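PDB 2HQ4: PH1570-like domain-containing protein, which is of unknown function, a hypothetical archaeal protein whose single chain packs helices against one long, twisted antiparallel beta sheet. Local coordinates for residues F28-K33 with Y48-P53; V42-I47 with I72-E77; A118-T123 with Y127-N132; F143-P148 with N152-Y157. All blocks are in the same frame, centred on the assembly; numbering follows the deposited sequence.

Contact 1. Residues F28-K33 with Y48-P53; sequences FNVEVK and YELYLP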
# COMPACT_ATOMS: atom_id res chain seq x y z
N PHE A 28 -3.69 -15.32 -1.49
CA PHE A 28 -3.86 -14.67 -0.20
C PHE A 28 -5.02 -13.68 -0.17
O PHE A 28 -5.32 -13.17 0.89
CB PHE A 28 -2.54 -14.05 0.27
CG PHE A 28 -1.44 -15.05 0.47
CD1 PHE A 28 -1.50 -15.98 1.55
CD2 PHE A 28 -0.35 -15.11 -0.40
CE1 PHE A 28 -0.49 -16.97 1.72
CE2 PHE A 28 0.67 -16.05 -0.21
CZ PHE A 28 0.59 -16.99 0.86
N ASN A 29 -5.69 -13.48 -1.30
CA ASN A 29 -6.78 -12.51 -1.43
C ASN A 29 -6.31 -11.12 -0.92
O ASN A 29 -6.96 -10.52 -0.02
CB ASN A 29 -8.05 -13.01 -0.69
CG ASN A 29 -9.27 -12.11 -0.92
OD1 ASN A 29 -9.53 -11.65 -2.03
ND2 ASN A 29 -10.05 -11.89 0.14
N VAL A 30 -5.19 -10.63 -1.48
CA VAL A 30 -4.63 -9.31 -1.12
C VAL A 30 -4.56 -8.53 -2.42
O VAL A 30 -3.98 -8.99 -3.39
CB VAL A 30 -3.21 -9.42 -0.47
CG1 VAL A 30 -2.56 -8.04 -0.25
CG2 VAL A 30 -3.23 -10.18 0.88
N GLU A 31 -5.19 -7.35 -2.45
CA GLU A 31 -5.23 -6.52 -3.64
C GLU A 31 -4.96 -5.14 -3.12
O GLU A 31 -5.59 -4.69 -2.15
CB GLU A 31 -6.63 -6.54 -4.28
CG GLU A 31 -7.10 -7.95 -4.69
CD GLU A 31 -8.42 -7.97 -5.40
OE1 GLU A 31 -9.03 -6.90 -5.54
OE2 GLU A 31 -8.85 -9.08 -5.80
N VAL A 32 -4.03 -4.46 -3.78
CA VAL A 32 -3.65 -3.10 -3.39
C VAL A 32 -3.25 -2.30 -4.64
O VAL A 32 -2.61 -2.84 -5.55
CB VAL A 32 -2.54 -3.08 -2.28
CG1 VAL A 32 -1.25 -3.86 -2.70
CG2 VAL A 32 -2.21 -1.60 -1.80
N LYS A 33 -3.67 -1.04 -4.69
CA LYS A 33 -3.19 -0.10 -5.72
C LYS A 33 -2.82 1.19 -5.00
O LYS A 33 -3.32 1.46 -3.91
CB LYS A 33 -4.30 0.16 -6.76
CG LYS A 33 -4.63 -1.01 -7.72
CD LYS A 33 -5.81 -0.75 -8.69
CE LYS A 33 -7.10 -0.30 -8.00
NZ LYS A 33 -8.32 -0.08 -8.93
N TYR A 48 7.23 -9.79 -0.67
CA TYR A 48 8.24 -10.52 0.08
C TYR A 48 7.66 -11.16 1.34
O TYR A 48 7.85 -12.37 1.61
CB TYR A 48 9.37 -9.56 0.43
CG TYR A 48 10.57 -10.19 1.12
CD1 TYR A 48 11.65 -10.68 0.37
CD2 TYR A 48 10.64 -10.24 2.51
CE1 TYR A 48 12.78 -11.26 1.03
CE2 TYR A 48 11.75 -10.82 3.16
CZ TYR A 48 12.80 -11.31 2.41
OH TYR A 48 13.88 -11.84 3.08
N GLU A 49 6.95 -10.36 2.13
CA GLU A 49 6.38 -10.85 3.37
C GLU A 49 5.33 -11.94 3.11
O GLU A 49 5.29 -12.92 3.85
CB GLU A 49 5.80 -9.69 4.20
CG GLU A 49 5.07 -10.17 5.45
CD GLU A 49 4.65 -9.04 6.36
OE1 GLU A 49 5.20 -7.92 6.24
OE2 GLU A 49 3.77 -9.27 7.23
N LEU A 50 4.52 -11.80 2.05
CA LEU A 50 3.51 -12.78 1.70
C LEU A 50 4.09 -14.18 1.34
O LEU A 50 3.50 -15.21 1.70
CB LEU A 50 2.61 -12.29 0.57
CG LEU A 50 1.49 -11.28 0.85
CD1 LEU A 50 0.75 -10.95 -0.46
CD2 LEU A 50 0.47 -11.87 1.91
N TYR A 51 5.25 -14.18 0.67
CA TYR A 51 5.84 -15.40 0.10
C TYR A 51 7.05 -15.91 0.88
O TYR A 51 7.50 -17.04 0.65
CB TYR A 51 6.14 -15.20 -1.42
CG TYR A 51 4.85 -15.30 -2.19
CD1 TYR A 51 4.33 -16.56 -2.53
CD2 TYR A 51 4.05 -14.17 -2.42
CE1 TYR A 51 3.09 -16.68 -3.18
CE2 TYR A 51 2.79 -14.27 -3.08
CZ TYR A 51 2.33 -15.54 -3.46
OH TYR A 51 1.13 -15.66 -4.09
N LEU A 52 7.52 -15.12 1.83
CA LEU A 52 8.57 -15.51 2.76
C LEU A 52 8.34 -16.89 3.38
O LEU A 52 9.28 -17.70 3.41
CB LEU A 52 8.77 -14.45 3.85
CG LEU A 52 9.80 -14.64 4.95
CD1 LEU A 52 11.17 -14.93 4.33
CD2 LEU A 52 9.84 -13.35 5.76
N PRO A 53 7.12 -17.17 3.88
CA PRO A 53 6.87 -18.50 4.43
C PRO A 53 7.09 -19.67 3.47
O PRO A 53 7.54 -20.72 3.91
CB PRO A 53 5.39 -18.44 4.85
CG PRO A 53 5.14 -16.96 5.16
CD PRO A 53 5.92 -16.30 4.03

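Contact 2. Residues V42-I47 with I72-E77; sequences VLLAMI and IYLEGE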
# COMPACT_ATOMS: atom_id res chain seq x y z
N VAL A 42 7.05 -0.26 -1.01
CA VAL A 42 6.09 -0.79 -0.02
C VAL A 42 5.40 -2.05 -0.60
O VAL A 42 5.29 -3.08 0.08
CB VAL A 42 5.01 0.28 0.37
CG1 VAL A 42 3.99 -0.32 1.37
CG2 VAL A 42 5.71 1.49 0.97
N LEU A 43 5.00 -1.99 -1.86
CA LEU A 43 4.34 -3.15 -2.46
C LEU A 43 5.31 -4.35 -2.56
O LEU A 43 4.95 -5.51 -2.26
CB LEU A 43 3.73 -2.74 -3.81
CG LEU A 43 2.25 -2.26 -3.75
CD1 LEU A 43 1.98 -1.16 -2.72
CD2 LEU A 43 1.89 -1.80 -5.13
N LEU A 44 6.56 -4.07 -2.92
CA LEU A 44 7.61 -5.12 -2.95
C LEU A 44 7.79 -5.78 -1.61
O LEU A 44 7.89 -7.02 -1.50
CB LEU A 44 8.97 -4.53 -3.39
CG LEU A 44 9.03 -4.15 -4.85
CD1 LEU A 44 10.39 -3.42 -5.17
CD2 LEU A 44 8.93 -5.44 -5.64
N ALA A 45 7.84 -4.97 -0.56
CA ALA A 45 7.98 -5.51 0.79
C ALA A 45 6.77 -6.37 1.18
O ALA A 45 6.93 -7.42 1.82
CB ALA A 45 8.18 -4.37 1.79
N MET A 46 5.57 -5.95 0.79
CA MET A 46 4.36 -6.76 1.05
C MET A 46 4.43 -8.12 0.35
O MET A 46 4.00 -9.13 0.93
CB MET A 46 3.09 -5.99 0.56
CG MET A 46 2.76 -4.67 1.37
SD MET A 46 1.49 -3.63 0.58
CE MET A 46 0.05 -4.69 0.86
N ILE A 47 4.92 -8.15 -0.89
CA ILE A 47 5.06 -9.40 -1.68
C ILE A 47 6.06 -10.34 -1.02
O ILE A 47 5.80 -11.53 -0.82
CB ILE A 47 5.47 -9.07 -3.16
CG1 ILE A 47 4.29 -8.47 -3.91
CG2 ILE A 47 5.93 -10.34 -3.90
CD1 ILE A 47 4.67 -7.63 -5.25
N ILE A 72 13.42 -2.07 -10.02
CA ILE A 72 13.71 -1.49 -8.73
C ILE A 72 14.76 -2.34 -8.01
O ILE A 72 14.68 -3.57 -8.03
CB ILE A 72 12.42 -1.38 -7.87
CG1 ILE A 72 11.54 -0.26 -8.38
CG2 ILE A 72 12.76 -1.09 -6.41
CD1 ILE A 72 10.17 -0.21 -7.65
N TYR A 73 15.73 -1.67 -7.41
CA TYR A 73 16.73 -2.30 -6.56
C TYR A 73 16.27 -2.31 -5.11
O TYR A 73 15.98 -1.26 -4.52
CB TYR A 73 18.11 -1.61 -6.72
CG TYR A 73 19.24 -2.39 -6.08
CD1 TYR A 73 19.89 -3.42 -6.78
CD2 TYR A 73 19.65 -2.12 -4.76
CE1 TYR A 73 20.95 -4.17 -6.17
CE2 TYR A 73 20.68 -2.85 -4.14
CZ TYR A 73 21.33 -3.88 -4.85
OH TYR A 73 22.36 -4.60 -4.23
N LEU A 74 16.18 -3.50 -4.53
CA LEU A 74 15.79 -3.62 -3.13
C LEU A 74 16.20 -4.96 -2.58
O LEU A 74 15.72 -5.99 -3.03
CB LEU A 74 14.27 -3.43 -2.96
CG LEU A 74 13.76 -3.28 -1.52
CD1 LEU A 74 14.40 -2.08 -0.79
CD2 LEU A 74 12.21 -3.20 -1.47
N GLU A 75 17.05 -4.96 -1.57
CA GLU A 75 17.59 -6.20 -1.02
C GLU A 75 16.63 -6.77 0.02
O GLU A 75 16.17 -6.04 0.89
CB GLU A 75 18.96 -5.92 -0.38
CG GLU A 75 20.09 -5.63 -1.39
CD GLU A 75 20.39 -6.83 -2.27
OE1 GLU A 75 20.69 -7.91 -1.72
OE2 GLU A 75 20.32 -6.71 -3.51
N GLY A 76 16.35 -8.08 -0.07
CA GLY A 76 15.41 -8.75 0.86
C GLY A 76 15.74 -8.49 2.31
O GLY A 76 14.86 -8.38 3.16
N GLU A 77 17.03 -8.37 2.58
CA GLU A 77 17.58 -8.16 3.90
C GLU A 77 17.12 -6.83 4.49
O GLU A 77 17.06 -6.66 5.71
CB GLU A 77 19.12 -8.20 3.80
CG GLU A 77 19.66 -9.34 2.89
CD GLU A 77 19.57 -9.03 1.38
OE1 GLU A 77 19.69 -7.86 1.00
OE2 GLU A 77 19.39 -9.96 0.57

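Contact 3. Residues A118-T123 with Y127-N132; sequences AKIYKT and YLAVGN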
# COMPACT_ATOMS: atom_id res chain seq x y z
N ALA A 118 -12.39 7.86 8.10
CA ALA A 118 -11.11 7.25 8.47
C ALA A 118 -10.77 7.44 9.94
O ALA A 118 -11.21 8.39 10.59
CB ALA A 118 -9.99 7.81 7.60
N LYS A 119 -9.94 6.54 10.44
CA LYS A 119 -9.27 6.80 11.70
C LYS A 119 -8.00 7.65 11.46
O LYS A 119 -7.19 7.34 10.56
CB LYS A 119 -8.97 5.48 12.38
CG LYS A 119 -8.60 5.62 13.82
CD LYS A 119 -8.89 4.35 14.57
CE LYS A 119 -8.02 4.27 15.83
NZ LYS A 119 -8.46 5.30 16.80
N ILE A 120 -7.84 8.72 12.24
CA ILE A 120 -6.75 9.66 12.02
C ILE A 120 -5.70 9.52 13.09
O ILE A 120 -6.03 9.42 14.29
CB ILE A 120 -7.25 11.15 11.94
CG1 ILE A 120 -8.47 11.31 11.02
CG2 ILE A 120 -6.10 12.09 11.54
CD1 ILE A 120 -8.27 10.86 9.53
N TYR A 121 -4.43 9.50 12.67
CA TYR A 121 -3.32 9.41 13.60
C TYR A 121 -2.33 10.55 13.35
O TYR A 121 -2.13 10.96 12.20
CB TYR A 121 -2.58 8.08 13.49
CG TYR A 121 -3.41 6.82 13.63
CD1 TYR A 121 -3.44 6.09 14.84
CD2 TYR A 121 -4.14 6.32 12.54
CE1 TYR A 121 -4.19 4.90 14.96
CE2 TYR A 121 -4.91 5.16 12.64
CZ TYR A 121 -4.93 4.46 13.85
OH TYR A 121 -5.66 3.30 13.89
N LYS A 122 -1.72 11.05 14.41
CA LYS A 122 -0.64 12.02 14.23
C LYS A 122 0.71 11.30 14.26
O LYS A 122 0.99 10.50 15.15
CB LYS A 122 -0.69 13.15 15.27
CG LYS A 122 0.13 14.41 14.86
CD LYS A 122 0.09 15.52 15.92
CE LYS A 122 -1.18 16.38 15.83
NZ LYS A 122 -1.08 17.65 16.62
N THR A 123 1.53 11.57 13.26
CA THR A 123 2.86 11.00 13.21
C THR A 123 3.90 12.13 13.17
O THR A 123 3.54 13.32 13.06
CB THR A 123 3.05 10.08 11.99
OG1 THR A 123 3.30 10.88 10.84
CG2 THR A 123 1.81 9.20 11.73
N TYR A 127 -0.33 13.85 9.25
CA TYR A 127 -1.46 12.99 9.56
C TYR A 127 -1.50 11.75 8.66
O TYR A 127 -1.19 11.83 7.45
CB TYR A 127 -2.78 13.76 9.37
CG TYR A 127 -2.97 14.86 10.40
CD1 TYR A 127 -3.24 14.53 11.74
CD2 TYR A 127 -2.89 16.22 10.04
CE1 TYR A 127 -3.42 15.52 12.70
CE2 TYR A 127 -3.07 17.24 11.02
CZ TYR A 127 -3.33 16.88 12.34
OH TYR A 127 -3.52 17.83 13.32
N LEU A 128 -1.93 10.64 9.28
CA LEU A 128 -2.16 9.34 8.64
C LEU A 128 -3.61 9.01 8.83
O LEU A 128 -4.12 9.04 9.96
CB LEU A 128 -1.29 8.28 9.37
CG LEU A 128 -1.58 6.80 9.04
CD1 LEU A 128 -1.05 6.48 7.66
CD2 LEU A 128 -0.91 5.89 10.05
N ALA A 129 -4.29 8.71 7.73
CA ALA A 129 -5.71 8.39 7.78
C ALA A 129 -5.86 6.95 7.36
O ALA A 129 -5.46 6.59 6.25
CB ALA A 129 -6.49 9.30 6.84
N VAL A 130 -6.41 6.13 8.25
CA VAL A 130 -6.62 4.71 7.97
C VAL A 130 -8.14 4.44 7.83
O VAL A 130 -8.89 4.55 8.83
CB VAL A 130 -5.93 3.77 9.05
CG1 VAL A 130 -6.06 2.31 8.68
CG2 VAL A 130 -4.49 4.14 9.25
N GLY A 131 -8.56 4.10 6.61
CA GLY A 131 -9.93 3.72 6.30
C GLY A 131 -10.07 2.21 6.18
O GLY A 131 -9.08 1.47 6.22
N ASN A 132 -11.30 1.73 5.98
CA ASN A 132 -11.49 0.27 5.80
C ASN A 132 -11.05 -0.23 4.42
O ASN A 132 -10.85 -1.43 4.26
CB ASN A 132 -12.96 -0.15 6.05
CG ASN A 132 -13.88 0.27 4.94
OD1 ASN A 132 -14.39 1.39 4.94
ND2 ASN A 132 -14.07 -0.59 3.97

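Contact 4. Residues F143-P148 with N152-Y157; sequences FIFNKP and NKILKY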
# COMPACT_ATOMS: atom_id res chain seq x y z
N PHE A 143 -3.21 4.49 -0.67
CA PHE A 143 -3.35 3.07 -0.97
C PHE A 143 -4.83 2.72 -0.96
O PHE A 143 -5.59 3.25 -0.12
CB PHE A 143 -2.69 2.26 0.13
CG PHE A 143 -1.22 2.50 0.26
CD1 PHE A 143 -0.30 1.63 -0.39
CD2 PHE A 143 -0.74 3.56 1.05
CE1 PHE A 143 1.11 1.85 -0.26
CE2 PHE A 143 0.63 3.80 1.18
CZ PHE A 143 1.57 2.92 0.52
N ILE A 144 -5.28 1.88 -1.88
CA ILE A 144 -6.67 1.40 -1.84
C ILE A 144 -6.51 -0.11 -1.86
O ILE A 144 -5.58 -0.63 -2.52
CB ILE A 144 -7.61 1.97 -2.96
CG1 ILE A 144 -7.16 1.61 -4.38
CG2 ILE A 144 -7.78 3.57 -2.81
CD1 ILE A 144 -8.23 1.99 -5.48
N PHE A 145 -7.36 -0.82 -1.13
CA PHE A 145 -7.19 -2.25 -0.98
C PHE A 145 -8.55 -2.96 -0.80
O PHE A 145 -9.57 -2.30 -0.55
CB PHE A 145 -6.19 -2.55 0.17
CG PHE A 145 -6.34 -1.64 1.41
CD1 PHE A 145 -7.26 -1.95 2.41
CD2 PHE A 145 -5.54 -0.50 1.55
CE1 PHE A 145 -7.39 -1.12 3.55
CE2 PHE A 145 -5.64 0.34 2.63
CZ PHE A 145 -6.60 0.03 3.66
N ASN A 146 -8.57 -4.30 -0.90
CA ASN A 146 -9.86 -4.99 -1.06
C ASN A 146 -10.52 -5.36 0.28
O ASN A 146 -11.71 -5.62 0.29
CB ASN A 146 -9.69 -6.28 -1.92
CG ASN A 146 -8.76 -7.25 -1.27
OD1 ASN A 146 -7.69 -6.85 -0.80
ND2 ASN A 146 -9.16 -8.54 -1.17
N LYS A 147 -9.78 -5.39 1.39
CA LYS A 147 -10.39 -5.73 2.69
C LYS A 147 -9.63 -5.03 3.81
O LYS A 147 -8.45 -4.72 3.62
CB LYS A 147 -10.47 -7.26 2.88
CG LYS A 147 -9.10 -7.96 2.92
CD LYS A 147 -9.22 -9.48 3.00
CE LYS A 147 -7.83 -10.07 3.08
NZ LYS A 147 -7.80 -11.53 3.33
N PRO A 148 -10.29 -4.77 4.98
CA PRO A 148 -9.62 -3.89 5.97
C PRO A 148 -8.32 -4.37 6.53
O PRO A 148 -7.51 -3.53 6.88
CB PRO A 148 -10.66 -3.75 7.13
CG PRO A 148 -11.97 -4.20 6.52
CD PRO A 148 -11.64 -5.19 5.44
N ASN A 152 -2.82 -3.28 7.85
CA ASN A 152 -1.61 -3.58 8.64
C ASN A 152 -0.39 -3.99 7.82
O ASN A 152 0.73 -3.73 8.23
CB ASN A 152 -1.87 -4.66 9.73
CG ASN A 152 -3.08 -4.28 10.63
OD1 ASN A 152 -2.92 -3.96 11.82
ND2 ASN A 152 -4.27 -4.27 10.05
N LYS A 153 -0.64 -4.66 6.72
CA LYS A 153 0.41 -5.09 5.79
C LYS A 153 1.12 -3.87 5.18
O LYS A 153 2.33 -3.92 4.91
CB LYS A 153 -0.20 -5.92 4.68
CG LYS A 153 -0.84 -7.26 5.19
CD LYS A 153 -1.39 -8.05 3.98
CE LYS A 153 -2.07 -9.39 4.37
NZ LYS A 153 -1.59 -10.01 5.64
N ILE A 154 0.35 -2.81 4.93
CA ILE A 154 0.87 -1.52 4.42
C ILE A 154 1.54 -0.73 5.51
O ILE A 154 2.67 -0.23 5.31
CB ILE A 154 -0.26 -0.67 3.73
CG1 ILE A 154 -0.77 -1.38 2.47
CG2 ILE A 154 0.22 0.75 3.31
CD1 ILE A 154 -2.18 -0.91 2.06
N LEU A 155 0.88 -0.61 6.66
CA LEU A 155 1.32 0.25 7.75
C LEU A 155 2.72 -0.14 8.22
O LEU A 155 3.48 0.73 8.67
CB LEU A 155 0.34 0.19 8.92
CG LEU A 155 -1.03 0.87 8.76
CD1 LEU A 155 -1.95 0.56 9.99
CD2 LEU A 155 -0.83 2.37 8.55
N LYS A 156 3.05 -1.42 8.06
CA LYS A 156 4.35 -1.97 8.49
C LYS A 156 5.54 -1.35 7.70
O LYS A 156 6.67 -1.27 8.22
CB LYS A 156 4.33 -3.48 8.33
CG LYS A 156 5.65 -4.18 8.57
CD LYS A 156 5.50 -5.71 8.50
CE LYS A 156 4.25 -6.18 9.22
NZ LYS A 156 4.17 -7.66 9.18
N TYR A 157 5.28 -0.89 6.48
CA TYR A 157 6.35 -0.54 5.55
C TYR A 157 6.31 0.90 5.06
O TYR A 157 7.22 1.32 4.31
CB TYR A 157 6.35 -1.47 4.34
CG TYR A 157 6.62 -2.89 4.73
CD1 TYR A 157 7.83 -3.25 5.32
CD2 TYR A 157 5.69 -3.89 4.48
CE1 TYR A 157 8.09 -4.58 5.68
CE2 TYR A 157 5.93 -5.21 4.83
CZ TYR A 157 7.12 -5.54 5.42
OH TYR A 157 7.36 -6.84 5.76

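Contact 1. Residues F28-K33 with Y48-P53
F28 CG lies anti to its carbonyl carbon (chi1 -62°), and Y51 CG takes the same setting on the helix; together these turns bring the two rings against each other. F28 offers its CE2 corner to one face of Y51 in an edge-to-face pair, with the ring centroids 5.3 Å apart and the planes at 76°. The touch falls toward the rim of the tyrosine ring, where F28 CE2 is 3.7 Å from Y51 CZ. L50 runs past F28 in the opposite direction, its CD2 4.0 Å from F28 CG. The same methyl meets V30 CG2 tip to tip at 4.2 Å, so one leucine branch spans F28 and V30. No hydrogen bond crosses here; instead D25 holds both sides, since one carboxylate oxygen takes Y51 OH and the other takes F28 N, which probably steadies the Y51 ring and the backbone of F28. F23, on the neighbouring strand 22-25, touches V30 and L50 and carries the apolar surface further. N29 and V30 both face D25 in a G1 beta bulge, so the contact belongs to a bulged hairpin, strands 22-25 and 30-36, packed against helix 40-55.

Contact 2. Residues V42-I47 with I72-E77
L44 meets I72 and L74 in a buried, wholly apolar contact between helix 40-55 and the loop that follows helix 61-70. No hydrogen bond joins the two segments, and the backbones stay well apart, the nearest CA atoms, those of L44 and L74, being 8.3 Å from each other. L44 does all the touching from the helix side. Its CD1 methyl reaches I72, 3.5 Å from CG2 and 3.9 Å from CB, the two side chains meeting at a slant. L74 CD2 lies against the root of the leucine, 4.0 Å from L44 CB, and also comes to 4.1 Å from L44 CD1. L74 gets there because its CG is swung opposite the backbone N (chi1 -170°), carrying a methyl in over the base of L44. The loop runs extended here, with side chains alternating: I72 and L74 point at the helix, while Y73 between them points away and is exposed. Helix 61-70 closes round the same leucine through A66, K67 and W70, and K67 NZ also bonds to L74 O, tying the loop back to the helix it has just left. W161, the C-terminal residue, touches both L74 and A45. On its sheet-facing side, L43, M46 and I47 of helix 40-55 reach F23. Helix 40-55 is thus a middle layer, with the sheet on one side and helix 61-70 with its trailing loop on another, a layered alpha+beta packing.

Contact 3. Residues A118-T123 with Y127-N132
I120 and A129 make the close-packed part: I120 CD1 lies 3.6 Å from A129 CB, curled back toward the partner strand by its chi2 of -59°. A118 CB adds to the patch, 3.9 Å from the same A129 methyl. On the other face Y121 crosses V130, CE2 3.6 Å from CG2, with L128 O at the edge of its ring. Strands 119-123 and 126-130 form an antiparallel beta hairpin, in which K119 with V130 and Y121 with L128 are the hydrogen-bonded pairs. The bond from V130 N to K119 O is short and straight (2.7 Å, 171°), whereas its mate, K119 N to V130 O, comes in 39° out of the carbonyl plane. Helix 150-155 backs L128 and V130 through L155. Toward the turn the contact opens to solvent: K122, exposed as K119 is, runs beside Y127, pointing the same way, with CE 3.7 Å from Y127 OH; Y127 CD1 sits 3.8 Å from I120 CG2. With a glycine in place of Y127, I120 CG2 would probably lose a neighbour and K122 the ring beside it. T123 sets CG2 4.0 Å from L128 CB while its OG1 bonds to G126 O.

Contact 4. Residues F143-P148 with N152-Y157
Strand 141-145 and helix 150-155 follow each other in the chain, and the helix folds back over the sheet so that I154 settles on F143 and F145. These two phenylalanines, two positions apart, point to the same side of the strand, and I144 between them points to the other, where it touches K33 and Y35. I154 divides its branches between the rings. CG2, anti to the backbone N, stands over the face of F143 almost exactly on the ring normal (2° off it), 3.5 Å from the centroid, in a CH-pi contact. Because the methyl is centred, no single ring carbon carries the touch. The other branch ends in CD1, which reaches 3.7 Å from F143 CB and also meets F145, approaching that ring obliquely at 3.4 Å from CD2, a tight fit. F145 is brought there by an uncommon first torsion: CG sits between the backbone N and the carbonyl carbon (chi1 40°). F143 is in addition touched by V42 and L43 of helix 40-55, and I154 by V32, M46 and I135. A serine in place of F143 removes the ring, which would probably cost I154 CG2 its CH-pi contact and open a gap beside V42 and L43. Just beyond the strand, N146 bonds through its side chain to N29 O and E31 N, linking the strand's exit to the start of the adjoining strand 30-36. This is the apolar core of an alpha+beta fold, a C-terminal helix laid on the central strands of an antiparallel sheet.

Contacts 1, 2 and 4 meet round helix 40-55, contacts 1 and 4 on its sheet side and contact 2 toward helix 61-70; contact 3 lies farther along the sheet. Contacts 1 and 2 use consecutive segments of helix 40-55, their centres 12 Å apart. Contact 4 lies about 10 Å from contact 1, centre to centre, and is tied to it by charge: E49 OE2 forms a salt bridge with K156 NZ at 2.6 Å. Contact 2 reaches contact 4 through packing, A45 CB lying 3.6 Å from Y157 CG. Contact 3 is centred about 22 Å from contact 1 and 24 Å from contact 2, but it touches contact 4, where L128 CD2 is 3.8 Å from L155 CD2. Helix 150-155 therefore bridges the hairpin and the core.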